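Local coordinates for putative modification methylase (Thermus thermophilus, PDB 2ZIG), which probably transfers a methyl group from S-adenosyl-L-methionine to an exocyclic amino nitrogen of a base in DNA, perhaps N4 of cytosine, at the interface of chains A and B. Residues are numbered along the deposited sequence; one frame, centred on the assembly and turned at random. Chains: chain A/B, Putative modification methylase.

Contact 1: the interface of chains A and B. Residues chain A 163-167, 169; chain B 132, 203.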
ATOM      1  N   ILE A 163      -7.820  10.250  -8.898  1.00 30.87           N
ATOM      2  CA  ILE A 163      -8.162   8.881  -9.221  1.00 30.99           C
ATOM      3  C   ILE A 163      -9.036   8.325  -8.096  1.00 29.29           C
ATOM      4  O   ILE A 163      -8.626   8.270  -6.935  1.00 26.74           O
ATOM      5  CB  ILE A 163      -6.876   8.034  -9.408  1.00 30.78           C
ATOM      6  CG1 ILE A 163      -6.086   8.589 -10.599  1.00 31.72           C
ATOM      7  CG2 ILE A 163      -7.228   6.560  -9.649  1.00 33.04           C
ATOM      8  CD1 ILE A 163      -4.774   7.883 -10.885  1.00 28.76           C
ATOM      9  N   LYS A 164     -10.255   7.937  -8.452  1.00 28.96           N
ATOM     10  CA  LYS A 164     -11.201   7.393  -7.487  1.00 31.91           C
ATOM     11  C   LYS A 164     -10.662   6.094  -6.889  1.00 29.80           C
ATOM     12  O   LYS A 164      -9.935   5.367  -7.551  1.00 28.28           O
ATOM     13  CB  LYS A 164     -12.544   7.122  -8.172  1.00 35.65           C
ATOM     14  CG  LYS A 164     -13.615   6.542  -7.250  1.00 42.48           C
ATOM     15  CD  LYS A 164     -14.743   5.873  -8.045  1.00 45.74           C
ATOM     16  CE  LYS A 164     -14.227   4.663  -8.835  1.00 47.13           C
ATOM     17  NZ  LYS A 164     -15.289   4.007  -9.650  1.00 48.64           N
ATOM     18  N   THR A 165     -11.029   5.818  -5.642  1.00 27.57           N
ATOM     19  CA  THR A 165     -10.597   4.607  -4.948  1.00 28.15           C
ATOM     20  C   THR A 165     -11.291   3.393  -5.557  1.00 27.50           C
ATOM     21  O   THR A 165     -12.507   3.396  -5.724  1.00 27.86           O
ATOM     22  CB  THR A 165     -10.974   4.657  -3.447  1.00 29.02           C
ATOM     23  OG1 THR A 165     -10.496   5.877  -2.872  1.00 27.27           O
ATOM     24  CG2 THR A 165     -10.361   3.471  -2.701  1.00 27.20           C
ATOM     25  N   GLU A 166     -10.524   2.355  -5.877  1.00 25.98           N
ATOM     26  CA  GLU A 166     -11.090   1.141  -6.468  1.00 24.18           C
ATOM     27  C   GLU A 166     -10.707  -0.102  -5.676  1.00 23.71           C
ATOM     28  O   GLU A 166     -11.239  -1.194  -5.916  1.00 24.50           O
ATOM     29  CB  GLU A 166     -10.570   0.952  -7.893  1.00 23.47           C
ATOM     30  CG  GLU A 166     -10.961   2.009  -8.896  1.00 22.21           C
ATOM     31  CD  GLU A 166     -10.242   1.800 -10.218  1.00 27.03           C
ATOM     32  OE1 GLU A 166     -10.188   0.636 -10.683  1.00 22.49           O
ATOM     33  OE2 GLU A 166      -9.728   2.787 -10.788  1.00 23.91           O
ATOM     34  N   ILE A 167      -9.803   0.070  -4.722  1.00 21.91           N
ATOM     35  CA  ILE A 167      -9.292  -1.057  -3.962  1.00 21.06           C
ATOM     36  C   ILE A 167      -9.298  -0.948  -2.449  1.00 22.93           C
ATOM     37  O   ILE A 167      -9.438   0.130  -1.870  1.00 21.58           O
ATOM     38  CB  ILE A 167      -7.816  -1.308  -4.317  1.00 19.81           C
ATOM     39  CG1 ILE A 167      -6.971  -0.177  -3.706  1.00 17.47           C
ATOM     40  CG2 ILE A 167      -7.630  -1.365  -5.845  1.00 17.60           C
ATOM     41  CD1 ILE A 167      -5.489  -0.245  -3.982  1.00 17.65           C
ATOM     42  N   TYR A 169      -7.069  -3.049   0.850  1.00 22.36           N
ATOM     43  CA  TYR A 169      -5.885  -3.844   1.098  1.00 22.15           C
ATOM     44  C   TYR A 169      -6.175  -4.949   2.097  1.00 22.40           C
ATOM     45  O   TYR A 169      -6.828  -4.723   3.126  1.00 22.40           O
ATOM     46  CB  TYR A 169      -4.759  -2.959   1.651  1.00 21.80           C
ATOM     47  CG  TYR A 169      -4.478  -1.718   0.832  1.00 20.84           C
ATOM     48  CD1 TYR A 169      -5.352  -0.625   0.853  1.00 22.54           C
ATOM     49  CD2 TYR A 169      -3.339  -1.632   0.036  1.00 22.11           C
ATOM     50  CE1 TYR A 169      -5.092   0.525   0.102  1.00 19.84           C
ATOM     51  CE2 TYR A 169      -3.069  -0.486  -0.720  1.00 20.33           C
ATOM     52  CZ  TYR A 169      -3.945   0.585  -0.678  1.00 21.84           C
ATOM     53  OH  TYR A 169      -3.655   1.724  -1.393  1.00 23.78           O
TER
ATOM     54  N   ASN B 132      -4.213   8.726  -3.160  1.00 21.04           N
ATOM     55  CA  ASN B 132      -4.279   7.296  -3.390  1.00 23.69           C
ATOM     56  C   ASN B 132      -3.162   6.845  -4.321  1.00 20.47           C
ATOM     57  O   ASN B 132      -2.872   7.482  -5.329  1.00 21.52           O
ATOM     58  CB  ASN B 132      -5.633   6.899  -3.983  1.00 21.89           C
ATOM     59  CG  ASN B 132      -6.624   6.497  -2.920  1.00 25.50           C
ATOM     60  OD1 ASN B 132      -6.246   5.919  -1.904  1.00 28.34           O
ATOM     61  ND2 ASN B 132      -7.896   6.786  -3.149  1.00 26.69           N
ATOM     62  N   GLN B 203      -6.888   3.194 -10.732  1.00 18.17           N
ATOM     63  CA  GLN B 203      -6.011   2.804  -9.644  1.00 20.25           C
ATOM     64  C   GLN B 203      -5.102   1.604  -9.891  1.00 20.74           C
ATOM     65  O   GLN B 203      -4.166   1.378  -9.133  1.00 21.88           O
ATOM     66  CB  GLN B 203      -6.828   2.615  -8.353  1.00 18.80           C
ATOM     67  CG  GLN B 203      -5.964   2.300  -7.139  1.00 19.39           C
ATOM     68  CD  GLN B 203      -6.581   2.731  -5.816  1.00 17.91           C
ATOM     69  OE1 GLN B 203      -7.772   2.544  -5.574  1.00 20.87           O
ATOM     70  NE2 GLN B 203      -5.759   3.290  -4.948  1.00 18.09           N
TER
HETATM   71  O   HOH W   1      -5.876   3.135  -1.509  1.00 30.87           O
HETATM   72  O   HOH W   2      -8.622   8.910  -4.402  1.00 42.04           O
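B:Gln203 lies against the backbone of A:Thr165 to A:Ile167, where a loop of chain A runs into strand 167-174, in a contact between the two chains of this N(4)/N(6)-type DNA methyltransferase. Its hydrogen bonds come from both ends of the residue. At the tip, the amide oxygen OE1 accepts from A:Glu166 N at 2.8 Å, a nearly straight bond (175° at H) that arrives close to the direction of the C=O; A:Ile167 N adds a weak second one. At the base, B:Gln203 N gives its hydrogen to A:Glu166 OE2 at 2.9 Å, meeting the carboxylate from above its plane. The two side chains thus run antiparallel alongside one another, each bonded to the other's backbone NH. With CG anti to its own N (chi1 -176°) and the chain extended beyond, B:Gln203 spans that distance.

B:Asn132, on strand 129-137, supplies a further direct bond: ND2 donates to A:Thr165 OG1 at 2.8 Å, bent at the hydrogen (127°), the two side chains crossing at about a right angle.

Water extends this amide's reach on both sides. ND2 shares water 2 with A:Ile163 O, while OD1 meets water 1, which sits in the ring plane of A:Tyr169 at 2.6 Å from its hydroxyl OH.

Apolar contacts flank the polar ones. A:Ile167 lies over one face of the B:Gln203 amide, CG1 3.6 Å from CD and CD1 alongside, and A:Ile163 CG2 lies 3.9 Å from B:Gln203 CA. Replacing B:Gln203 with alanine would probably leave A:Glu166 N without its acceptor and open a gap beside A:Ile167.

Contact 2: the interface of chains A and B. Residues chain A 116-117, 120-121; chain B 116-117, 120-121.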
ATOM      1  N   HIS A 116      -3.992   1.594   5.677  1.00 23.45           N
ATOM      2  CA  HIS A 116      -3.292   0.325   5.549  1.00 21.46           C
ATOM      3  C   HIS A 116      -1.810   0.494   5.831  1.00 21.26           C
ATOM      4  O   HIS A 116      -1.183  -0.372   6.444  1.00 21.28           O
ATOM      5  CB  HIS A 116      -3.473  -0.273   4.145  1.00 20.22           C
ATOM      6  CG  HIS A 116      -2.478   0.227   3.147  1.00 19.04           C
ATOM      7  ND1 HIS A 116      -2.634   1.418   2.471  1.00 19.80           N
ATOM      8  CD2 HIS A 116      -1.273  -0.262   2.772  1.00 17.12           C
ATOM      9  CE1 HIS A 116      -1.567   1.642   1.725  1.00 18.86           C
ATOM     10  NE2 HIS A 116      -0.724   0.637   1.890  1.00 20.88           N
ATOM     11  N   ALA A 117      -1.243   1.605   5.373  1.00 20.38           N
ATOM     12  CA  ALA A 117       0.177   1.840   5.569  1.00 19.62           C
ATOM     13  C   ALA A 117       0.487   2.031   7.049  1.00 20.06           C
ATOM     14  O   ALA A 117       1.436   1.449   7.580  1.00 17.51           O
ATOM     15  CB  ALA A 117       0.623   3.064   4.766  1.00 18.98           C
ATOM     16  N   GLN A 120       0.259  -1.284   8.833  1.00 26.18           N
ATOM     17  CA  GLN A 120       1.398  -2.155   8.590  1.00 25.14           C
ATOM     18  C   GLN A 120       2.603  -1.709   9.411  1.00 25.39           C
ATOM     19  O   GLN A 120       3.249  -2.520  10.082  1.00 23.86           O
ATOM     20  CB  GLN A 120       1.787  -2.159   7.111  1.00 25.47           C
ATOM     21  CG  GLN A 120       0.806  -2.860   6.185  1.00 23.87           C
ATOM     22  CD  GLN A 120       1.361  -3.026   4.785  1.00 25.51           C
ATOM     23  OE1 GLN A 120       1.965  -4.054   4.450  1.00 23.97           O
ATOM     24  NE2 GLN A 120       1.183  -2.007   3.969  1.00 18.84           N
ATOM     25  N   VAL A 121       2.913  -0.420   9.349  1.00 24.43           N
ATOM     26  CA  VAL A 121       4.061   0.081  10.081  1.00 26.03           C
ATOM     27  C   VAL A 121       3.921  -0.138  11.580  1.00 26.20           C
ATOM     28  O   VAL A 121       4.869  -0.556  12.236  1.00 26.20           O
ATOM     29  CB  VAL A 121       4.290   1.560   9.807  1.00 26.90           C
ATOM     30  CG1 VAL A 121       5.514   2.035  10.575  1.00 30.13           C
ATOM     31  CG2 VAL A 121       4.508   1.779   8.322  1.00 27.26           C
TER
ATOM     32  N   HIS B 116       6.868   0.594   0.941  1.00 24.83           N
ATOM     33  CA  HIS B 116       5.921   1.593   0.468  1.00 23.28           C
ATOM     34  C   HIS B 116       5.130   2.211   1.624  1.00 24.19           C
ATOM     35  O   HIS B 116       4.828   3.408   1.613  1.00 25.13           O
ATOM     36  CB  HIS B 116       4.943   0.985  -0.552  1.00 22.61           C
ATOM     37  CG  HIS B 116       3.743   0.338   0.073  1.00 20.10           C
ATOM     38  ND1 HIS B 116       3.776  -0.924   0.628  1.00 20.20           N
ATOM     39  CD2 HIS B 116       2.486   0.802   0.270  1.00 19.46           C
ATOM     40  CE1 HIS B 116       2.592  -1.210   1.140  1.00 18.10           C
ATOM     41  NE2 HIS B 116       1.791  -0.180   0.937  1.00 20.49           N
ATOM     42  N   ALA B 117       4.793   1.395   2.616  1.00 23.37           N
ATOM     43  CA  ALA B 117       4.024   1.878   3.753  1.00 22.80           C
ATOM     44  C   ALA B 117       4.867   2.782   4.649  1.00 23.29           C
ATOM     45  O   ALA B 117       4.377   3.791   5.152  1.00 24.52           O
ATOM     46  CB  ALA B 117       3.476   0.700   4.554  1.00 21.97           C
ATOM     47  N   GLN B 120       5.097   6.094   2.813  1.00 30.08           N
ATOM     48  CA  GLN B 120       3.855   6.870   2.913  1.00 29.21           C
ATOM     49  C   GLN B 120       3.722   7.554   4.262  1.00 29.37           C
ATOM     50  O   GLN B 120       3.424   8.742   4.338  1.00 31.04           O
ATOM     51  CB  GLN B 120       2.617   5.984   2.701  1.00 27.04           C
ATOM     52  CG  GLN B 120       2.244   5.759   1.256  1.00 22.77           C
ATOM     53  CD  GLN B 120       0.931   5.015   1.107  1.00 22.73           C
ATOM     54  OE1 GLN B 120      -0.084   5.591   0.720  1.00 25.01           O
ATOM     55  NE2 GLN B 120       0.945   3.735   1.419  1.00 17.70           N
ATOM     56  N   VAL B 121       3.935   6.793   5.326  1.00 30.38           N
ATOM     57  CA  VAL B 121       3.822   7.322   6.677  1.00 30.26           C
ATOM     58  C   VAL B 121       4.807   8.469   6.920  1.00 30.88           C
ATOM     59  O   VAL B 121       4.413   9.571   7.293  1.00 31.85           O
ATOM     60  CB  VAL B 121       4.050   6.190   7.702  1.00 30.70           C
ATOM     61  CG1 VAL B 121       4.121   6.752   9.117  1.00 32.70           C
ATOM     62  CG2 VAL B 121       2.914   5.178   7.591  1.00 29.68           C
TER
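A:Ala117 and B:Ala117 face each other where helix 115-125 of one chain packs on its counterpart in the other, a helix-helix contact about the two-fold axis in the deposited two-chain assembly of this DNA methyltransferase. With methyls for side chains, the helices come close: A:Ala117 CA is 3.6 Å from B:Ala117 CB. Each methyl also meets the amide of the opposite glutamine, A:Ala117 CB lying 3.4 Å from B:Gln120 NE2. One turn along, A:Val121 and B:Val121 touch through their CG2 branches at 3.8 Å. A:Val121 CG2 also rests on the backbone carbonyl of B:Ala117.

A:His116 and B:His116 approach head-on from the two chains, their imidazoles meeting edge to edge, nearly coplanar and not stacked. A hydrogen bond joins their NE2 atoms, 2.8 Å long and fairly straight (160° at H). One NE2 must carry the hydrogen and the other accept it, so the two imidazoles are likely to differ in tautomer or charge despite the symmetry; which is the donor is not seen. Both side chains take the cramped position between backbone N and carbonyl carbon (chi1 86° in each), which turns the rings toward the axis. Each ring has the methyl of its own chain's Ala117 over one face, nearer the ring's edge than its centre.

The Gln120 side chains run at about a right angle to the opposite His116 side chains, their amide planes inclined to the rings (43° for B:Gln120 on A:His116). B:Gln120 NE2 comes 3.3 Å from A:His116 CE1.

Contact 1 and contact 2 lie about 15 Å apart, measured between the centres of their C-alpha atoms, and belong to one two-fold interface. They share no residues: contact 2 pairs helix 115-125 with its own copy on the symmetry axis, whereas contact 1 joins unlike segments, the loop and strand 167-174 of chain A with strand 129-137 and B:Gln203. Contact 1 therefore has a twin with the chains exchanged, so polar clamps away from the axis accompany the helix pair at it. Such a pattern would suit a stable dimer, although the structure alone does not show the oligomer in solution.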